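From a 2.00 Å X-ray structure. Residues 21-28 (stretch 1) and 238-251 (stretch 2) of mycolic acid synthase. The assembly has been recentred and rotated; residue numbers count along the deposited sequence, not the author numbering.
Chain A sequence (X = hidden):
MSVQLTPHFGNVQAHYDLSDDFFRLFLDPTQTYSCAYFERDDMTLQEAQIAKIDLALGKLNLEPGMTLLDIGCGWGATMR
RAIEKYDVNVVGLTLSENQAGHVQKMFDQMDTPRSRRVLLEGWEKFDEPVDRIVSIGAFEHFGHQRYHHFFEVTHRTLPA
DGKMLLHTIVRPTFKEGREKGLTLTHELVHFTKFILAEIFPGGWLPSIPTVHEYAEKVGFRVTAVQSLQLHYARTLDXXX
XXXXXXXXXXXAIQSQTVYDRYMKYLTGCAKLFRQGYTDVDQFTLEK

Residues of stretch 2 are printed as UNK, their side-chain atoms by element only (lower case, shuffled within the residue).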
ATOM      1  N   ASP A  21       8.295 -11.839  12.439  1.00 30.69           N
ATOM      2  CA  ASP A  21       8.167 -13.273  12.274  1.00 31.66           C
ATOM      3  C   ASP A  21       6.681 -13.620  12.263  1.00 30.62           C
ATOM      4  O   ASP A  21       6.292 -14.709  11.846  1.00 30.73           O
ATOM      5  CB  ASP A  21       8.895 -13.997  13.401  1.00 36.09           C
ATOM      6  CG  ASP A  21       9.800 -15.111  12.888  1.00 41.43           C
ATOM      7  OD1 ASP A  21      10.610 -14.844  11.963  1.00 43.96           O
ATOM      8  OD2 ASP A  21       9.701 -16.246  13.413  1.00 43.60           O
ATOM      9  N   PHE A  22       5.857 -12.677  12.718  1.00 28.83           N
ATOM     10  CA  PHE A  22       4.416 -12.868  12.725  1.00 25.89           C
ATOM     11  C   PHE A  22       3.925 -12.628  11.303  1.00 25.51           C
ATOM     12  O   PHE A  22       3.171 -13.432  10.752  1.00 25.70           O
ATOM     13  CB  PHE A  22       3.732 -11.880  13.668  1.00 26.35           C
ATOM     14  CG  PHE A  22       2.257 -12.126  13.824  1.00 27.35           C
ATOM     15  CD1 PHE A  22       1.795 -13.158  14.644  1.00 29.69           C
ATOM     16  CD2 PHE A  22       1.335 -11.366  13.122  1.00 28.75           C
ATOM     17  CE1 PHE A  22       0.439 -13.426  14.758  1.00 29.15           C
ATOM     18  CE2 PHE A  22      -0.030 -11.625  13.226  1.00 29.41           C
ATOM     19  CZ  PHE A  22      -0.478 -12.659  14.048  1.00 30.84           C
ATOM     20  N   PHE A  23       4.359 -11.519  10.710  1.00 22.60           N
ATOM     21  CA  PHE A  23       3.959 -11.196   9.343  1.00 24.58           C
ATOM     22  C   PHE A  23       4.427 -12.253   8.358  1.00 24.50           C
ATOM     23  O   PHE A  23       3.709 -12.608   7.421  1.00 24.83           O
ATOM     24  CB  PHE A  23       4.514  -9.842   8.911  1.00 25.63           C
ATOM     25  CG  PHE A  23       3.868  -8.675   9.596  1.00 27.47           C
ATOM     26  CD1 PHE A  23       4.528  -8.000  10.619  1.00 24.72           C
ATOM     27  CD2 PHE A  23       2.593  -8.256   9.223  1.00 29.43           C
ATOM     28  CE1 PHE A  23       3.928  -6.931  11.258  1.00 27.20           C
ATOM     29  CE2 PHE A  23       1.982  -7.179   9.862  1.00 30.13           C
ATOM     30  CZ  PHE A  23       2.655  -6.518  10.882  1.00 30.20           C
ATOM     31  N   ARG A  24       5.629 -12.771   8.563  1.00 25.32           N
ATOM     32  CA  ARG A  24       6.140 -13.783   7.653  1.00 26.13           C
ATOM     33  C   ARG A  24       5.277 -15.049   7.647  1.00 27.43           C
ATOM     34  O   ARG A  24       5.438 -15.917   6.780  1.00 25.12           O
ATOM     35  CB  ARG A  24       7.593 -14.111   7.997  1.00 27.98           C
ATOM     36  CG  ARG A  24       8.568 -13.009   7.620  1.00 28.38           C
ATOM     37  CD  ARG A  24      10.007 -13.464   7.828  1.00 34.07           C
ATOM     38  NE  ARG A  24      10.306 -14.636   7.004  1.00 39.77           N
ATOM     39  CZ  ARG A  24      11.369 -15.418   7.164  1.00 42.48           C
ATOM     40  NH1 ARG A  24      12.250 -15.159   8.123  1.00 43.56           N
ATOM     41  NH2 ARG A  24      11.551 -16.462   6.364  1.00 44.22           N
ATOM     42  N   LEU A  25       4.350 -15.148   8.600  1.00 27.16           N
ATOM     43  CA  LEU A  25       3.465 -16.304   8.663  1.00 27.26           C
ATOM     44  C   LEU A  25       2.327 -16.244   7.645  1.00 27.29           C
ATOM     45  O   LEU A  25       1.665 -17.255   7.401  1.00 28.67           O
ATOM     46  CB  LEU A  25       2.884 -16.477  10.073  1.00 26.53           C
ATOM     47  CG  LEU A  25       3.883 -16.931  11.148  1.00 27.30           C
ATOM     48  CD1 LEU A  25       3.157 -17.077  12.478  1.00 26.65           C
ATOM     49  CD2 LEU A  25       4.534 -18.252  10.737  1.00 26.27           C
ATOM     50  N   PHE A  26       2.071 -15.072   7.063  1.00 26.43           N
ATOM     51  CA  PHE A  26       1.007 -14.990   6.065  1.00 25.14           C
ATOM     52  C   PHE A  26       1.365 -14.224   4.794  1.00 25.11           C
ATOM     53  O   PHE A  26       0.801 -14.488   3.733  1.00 23.50           O
ATOM     54  CB  PHE A  26      -0.310 -14.475   6.692  1.00 22.70           C
ATOM     55  CG  PHE A  26      -0.272 -13.045   7.166  1.00 23.59           C
ATOM     56  CD1 PHE A  26      -0.525 -12.000   6.284  1.00 22.08           C
ATOM     57  CD2 PHE A  26      -0.031 -12.748   8.505  1.00 23.48           C
ATOM     58  CE1 PHE A  26      -0.542 -10.680   6.727  1.00 23.18           C
ATOM     59  CE2 PHE A  26      -0.045 -11.433   8.959  1.00 23.50           C
ATOM     60  CZ  PHE A  26      -0.302 -10.398   8.065  1.00 27.14           C
ATOM     61  N   LEU A  27       2.317 -13.299   4.874  1.00 25.11           N
ATOM     62  CA  LEU A  27       2.716 -12.564   3.670  1.00 24.90           C
ATOM     63  C   LEU A  27       3.522 -13.494   2.754  1.00 25.86           C
ATOM     64  O   LEU A  27       4.067 -14.504   3.202  1.00 25.68           O
ATOM     65  CB  LEU A  27       3.575 -11.348   4.042  1.00 23.93           C
ATOM     66  CG  LEU A  27       2.976 -10.318   5.010  1.00 23.19           C
ATOM     67  CD1 LEU A  27       3.977  -9.207   5.269  1.00 22.72           C
ATOM     68  CD2 LEU A  27       1.701  -9.758   4.424  1.00 21.02           C
ATOM     69  N   ASP A  28       3.586 -13.165   1.469  1.00 24.85           N
ATOM     70  CA  ASP A  28       4.356 -13.973   0.531  1.00 25.88           C
ATOM     71  C   ASP A  28       5.848 -13.723   0.846  1.00 26.66           C
ATOM     72  O   ASP A  28       6.164 -12.896   1.697  1.00 25.37           O
ATOM     73  CB  ASP A  28       4.030 -13.548  -0.904  1.00 25.26           C
ATOM     74  CG  ASP A  28       4.599 -12.195  -1.246  1.00 25.58           C
ATOM     75  OD1 ASP A  28       4.144 -11.181  -0.666  1.00 25.76           O
ATOM     76  OD2 ASP A  28       5.511 -12.148  -2.098  1.00 24.64           O
ATOM     77  N   UNK A 238      -6.284 -15.155   0.723  1.00 22.42           N
ATOM     78  CA  UNK A 238      -5.030 -15.884   0.780  1.00 23.57           C
ATOM     79  C   UNK A 238      -4.209 -15.598   2.032  1.00 22.39           C
ATOM     80  O   UNK A 238      -3.585 -16.509   2.572  1.00 22.03           O
ATOM     81  c   UNK A 238      -4.873 -16.268  -1.733  1.00 26.03           C
ATOM     82  c   UNK A 238      -2.826 -17.374  -3.204  1.00 29.14           C
ATOM     83  c   UNK A 238      -4.220 -15.637  -0.493  1.00 25.22           C
ATOM     84  s   UNK A 238      -3.963 -16.033  -3.268  1.00 28.54           S
ATOM     85  N   UNK A 239      -4.205 -14.355   2.512  1.00 23.61           N
ATOM     86  CA  UNK A 239      -3.461 -14.065   3.737  1.00 21.19           C
ATOM     87  C   UNK A 239      -4.104 -14.807   4.896  1.00 22.75           C
ATOM     88  O   UNK A 239      -3.413 -15.317   5.780  1.00 23.90           O
ATOM     89  c   UNK A 239      -1.376 -12.170   2.575  1.00 15.92           C
ATOM     90  n   UNK A 239      -0.759 -11.117   1.947  1.00 18.04           N
ATOM     91  c   UNK A 239      -1.270  -8.667   1.740  1.00 17.42           C
ATOM     92  c   UNK A 239      -2.601 -10.335   2.964  1.00 16.94           C
ATOM     93  c   UNK A 239      -2.510 -11.741   3.212  1.00 16.86           C
ATOM     94  c   UNK A 239      -3.518  -9.336   3.338  1.00 17.19           C
ATOM     95  c   UNK A 239      -1.490  -9.977   2.170  1.00 16.61           C
ATOM     96  c   UNK A 239      -2.185  -7.709   2.118  1.00 16.62           C
ATOM     97  c   UNK A 239      -3.298  -8.031   2.909  1.00 17.87           C
ATOM     98  c   UNK A 239      -3.449 -12.565   4.058  1.00 20.60           C
ATOM     99  N   UNK A 240      -5.436 -14.868   4.890  1.00 23.25           N
ATOM    100  CA  UNK A 240      -6.177 -15.545   5.947  1.00 22.88           C
ATOM    101  C   UNK A 240      -5.867 -17.040   5.965  1.00 24.03           C
ATOM    102  O   UNK A 240      -5.554 -17.611   7.018  1.00 22.12           O
ATOM    103  c   UNK A 240      -7.682 -15.321   5.755  1.00 25.14           C
ATOM    104  N   UNK A 241      -5.953 -17.667   4.793  1.00 23.18           N
ATOM    105  CA  UNK A 241      -5.681 -19.104   4.655  1.00 25.44           C
ATOM    106  C   UNK A 241      -4.289 -19.466   5.161  1.00 25.65           C
ATOM    107  O   UNK A 241      -4.105 -20.480   5.826  1.00 24.87           O
ATOM    108  c   UNK A 241      -5.462 -21.033   3.009  1.00 27.38           C
ATOM    109  c   UNK A 241      -5.823 -19.551   3.173  1.00 26.12           C
ATOM    110  o   UNK A 241      -7.177 -19.347   2.747  1.00 22.94           O
ATOM    111  N   UNK A 242      -3.314 -18.618   4.854  1.00 25.60           N
ATOM    112  CA  UNK A 242      -1.936 -18.837   5.273  1.00 26.96           C
ATOM    113  C   UNK A 242      -1.781 -18.693   6.796  1.00 27.29           C
ATOM    114  O   UNK A 242      -1.150 -19.532   7.456  1.00 28.22           O
ATOM    115  c   UNK A 242      -1.024 -17.855   4.552  1.00 27.26           C
ATOM    116  N   UNK A 243      -2.366 -17.631   7.347  1.00 26.22           N
ATOM    117  CA  UNK A 243      -2.301 -17.383   8.780  1.00 26.06           C
ATOM    118  C   UNK A 243      -2.928 -18.562   9.510  1.00 25.64           C
ATOM    119  O   UNK A 243      -2.353 -19.089  10.461  1.00 25.57           O
ATOM    120  c   UNK A 243      -1.685 -15.638  11.186  1.00 24.77           C
ATOM    121  c   UNK A 243      -3.746 -14.311  10.733  1.00 22.38           C
ATOM    122  c   UNK A 243      -3.051 -16.092   9.136  1.00 23.12           C
ATOM    123  c   UNK A 243      -3.086 -15.678  10.612  1.00 24.33           C
ATOM    124  N   UNK A 244      -4.108 -18.975   9.053  1.00 27.49           N
ATOM    125  CA  UNK A 244      -4.812 -20.093   9.664  1.00 28.58           C
ATOM    126  C   UNK A 244      -3.962 -21.355   9.703  1.00 29.21           C
ATOM    127  O   UNK A 244      -3.868 -22.009  10.740  1.00 31.30           O
ATOM    128  o   UNK A 244      -8.594 -20.966   7.985  1.00 40.30           O
ATOM    129  c   UNK A 244      -6.111 -20.392   8.913  1.00 31.01           C
ATOM    130  c   UNK A 244      -8.245 -21.744   8.890  1.00 37.64           C
ATOM    131  c   UNK A 244      -6.868 -21.579   9.491  1.00 35.50           C
ATOM    132  o   UNK A 244      -8.979 -22.654   9.325  1.00 42.41           O
ATOM    133  N   UNK A 245      -3.347 -21.696   8.573  0.78 28.61           N
ATOM    134  CA  UNK A 245      -2.516 -22.892   8.498  0.78 29.35           C
ATOM    135  C   UNK A 245      -1.324 -22.808   9.445  0.78 29.32           C
ATOM    136  O   UNK A 245      -0.777 -23.831   9.842  0.78 29.07           O
ATOM    137  c   UNK A 245      -2.034 -23.116   7.067  1.00 29.83           C
ATOM    138  N   UNK A 246      -0.923 -21.588   9.800  0.78 29.50           N
ATOM    139  CA  UNK A 246       0.205 -21.391  10.710  0.78 29.54           C
ATOM    140  C   UNK A 246      -0.257 -20.901  12.078  0.78 28.85           C
ATOM    141  O   UNK A 246       0.479 -20.203  12.784  0.78 27.08           O
ATOM    142  c   UNK A 246       1.860 -20.890   8.857  1.00 34.22           C
ATOM    143  c   UNK A 246       1.206 -20.389  10.123  1.00 30.54           C
ATOM    144  n   UNK A 246       3.001 -21.561   9.004  1.00 33.56           N
ATOM    145  o   UNK A 246       1.345 -20.688   7.757  1.00 36.31           O
ATOM    146  N   UNK A 247      -1.475 -21.283  12.451  0.78 28.30           N
ATOM    147  CA  UNK A 247      -2.068 -20.886  13.722  0.78 30.60           C
ATOM    148  C   UNK A 247      -1.187 -21.121  14.946  0.78 31.03           C
ATOM    149  O   UNK A 247      -0.824 -20.173  15.647  0.78 30.98           O
ATOM    150  c   UNK A 247      -5.327 -22.099  15.443  1.00 36.23           C
ATOM    151  c   UNK A 247      -3.406 -21.603  13.923  1.00 32.28           C
ATOM    152  c   UNK A 247      -5.891 -21.901  16.837  1.00 37.37           C
ATOM    153  n   UNK A 247      -7.177 -22.630  17.023  1.00 42.12           N
ATOM    154  c   UNK A 247      -4.024 -21.352  15.278  1.00 33.67           C
ATOM    155  N   UNK A 248      -0.850 -22.380  15.208  1.00 31.49           N
ATOM    156  CA  UNK A 248      -0.026 -22.714  16.373  1.00 33.27           C
ATOM    157  C   UNK A 248       1.217 -21.828  16.505  1.00 32.33           C
ATOM    158  O   UNK A 248       1.479 -21.270  17.570  1.00 32.53           O
ATOM    159  c   UNK A 248      -0.787 -25.140  16.563  1.00 36.06           C
ATOM    160  c   UNK A 248       0.389 -24.193  16.343  1.00 32.86           C
ATOM    161  o   UNK A 248      -0.686 -26.317  16.150  1.00 37.56           O
ATOM    162  o   UNK A 248      -1.806 -24.718  17.159  1.00 34.69           O
ATOM    163  N   UNK A 249       1.976 -21.688  15.425  0.78 32.51           N
ATOM    164  CA  UNK A 249       3.174 -20.862  15.468  0.78 32.48           C
ATOM    165  C   UNK A 249       2.835 -19.391  15.723  0.78 32.23           C
ATOM    166  O   UNK A 249       3.565 -18.690  16.424  0.78 30.38           O
ATOM    167  o   UNK A 249       6.470 -21.972  15.325  1.00 45.21           O
ATOM    168  c   UNK A 249       5.283 -20.272  14.136  1.00 39.16           C
ATOM    169  c   UNK A 249       3.946 -21.000  14.159  1.00 35.20           C
ATOM    170  c   UNK A 249       6.231 -20.770  15.203  1.00 42.27           C
ATOM    171  n   UNK A 249       6.783 -19.847  15.981  1.00 43.15           N
ATOM    172  N   UNK A 250       1.728 -18.920  15.156  1.00 32.03           N
ATOM    173  CA  UNK A 250       1.324 -17.530  15.337  1.00 33.78           C
ATOM    174  C   UNK A 250       0.998 -17.250  16.803  1.00 34.58           C
ATOM    175  O   UNK A 250       1.385 -16.219  17.355  1.00 35.48           O
ATOM    176  c   UNK A 250       0.115 -17.216  14.465  1.00 33.06           C
ATOM    177  N   UNK A 251       0.276 -18.173  17.423  1.00 35.30           N
ATOM    178  CA  UNK A 251      -0.106 -18.036  18.821  1.00 35.54           C
ATOM    179  C   UNK A 251       1.100 -18.163  19.751  1.00 35.93           C
ATOM    180  O   UNK A 251       1.147 -17.532  20.810  1.00 37.20           O
ATOM    181  c   UNK A 251      -1.282 -19.222  20.710  1.00 34.77           C
ATOM    182  c   UNK A 251      -1.167 -19.098  19.203  1.00 34.99           C
ATOM    183  c   UNK A 251      -3.653 -19.638  18.974  1.00 34.26           C
ATOM    184  c   UNK A 251      -2.516 -18.719  18.584  1.00 36.25           C
TER
HETATM  185  O   HOH W   1       1.789 -10.901   0.305  1.00 24.30           O

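Position 238 carries three carbons and a sulfur in an unbranched chain, the sulfur before the last carbon; it stays clear of stretch 1. This is Met238, a flexible apolar chain in a partly exposed place. Position 239 has one carbon leading to fused five- and six-membered rings of eight carbons and one nitrogen; the ring system presents one face to Phe26 and at its nearest atom lies 3.7 Å from Phe26 CD1. This is Trp239, and that atom is CG. Its NE1 donates to water 1, which suits an otherwise apolar ring in a buried place.

Position 240 has a single side-chain carbon directed away from stretch 1: Ala240, small and apolar, as suits a buried helix position. At 241 one carbon bears an oxygen and a carbon, the fork of Thr241; it too points away, and its exposed setting suits a polar group. Position 242 again has a lone carbon, but this one points toward stretch 1, its CB 3.8 Å from Phe26 CA. Ala242 is small enough to let the two backbones come close.

Position 243 has four carbons, forked at the second; its CB lies 4.0 Å from Phe26 CB, and one branch end lies 4.3 Å from Phe22 CZ. This is Leu243, whose branched end helps fill a buried apolar space. Position 244, three carbons with two oxygens on the third, is Glu244, an acid in an exposed place facing away. The single carbon at 245 marks Ala245, exposed, a good helix former near the helix end.

At 246 two carbons end in one oxygen and one nitrogen, and the CB lies 4.0 Å from Leu25 CD2. This is Asn246, a type common where one helix ends and another begins. Position 247, four carbons in a row ending in nitrogen, is Lys247; its amine suits a partly exposed side chain directed away. Position 248, two carbons with two oxygens on the second, is Asp248, exposed and beyond reach of stretch 1.

Position 249 has three carbons, the third bearing an oxygen and a nitrogen; its second carbon lies 4.0 Å from Leu25 CD2. This is Gln249, its polar amide suiting an exposed residue. Position 250 has a lone carbon, its CB 3.6 Å from Leu25 CD1 and 3.8 Å from Phe22 CE1. Ala250 is small, permitting close approach. Position 251 has four carbons forked at the first, one arm two carbons long: Ile251, apolar, partly exposed, pointing away.

Apolar packing dominates. Phe26 directs its edge at the Trp239 face, planes at 68°, while Leu27 CD2 makes an off-centre CH-pi contact with the five-membered ring. Leu25 packs against Ala250. Water 1 adds a polar link, accepting from Trp239 NE1 at 3.0 Å and donating to Asp28 OD1 at 2.6 Å.

Stretch 2 238-251: MWATALEANKDQAI
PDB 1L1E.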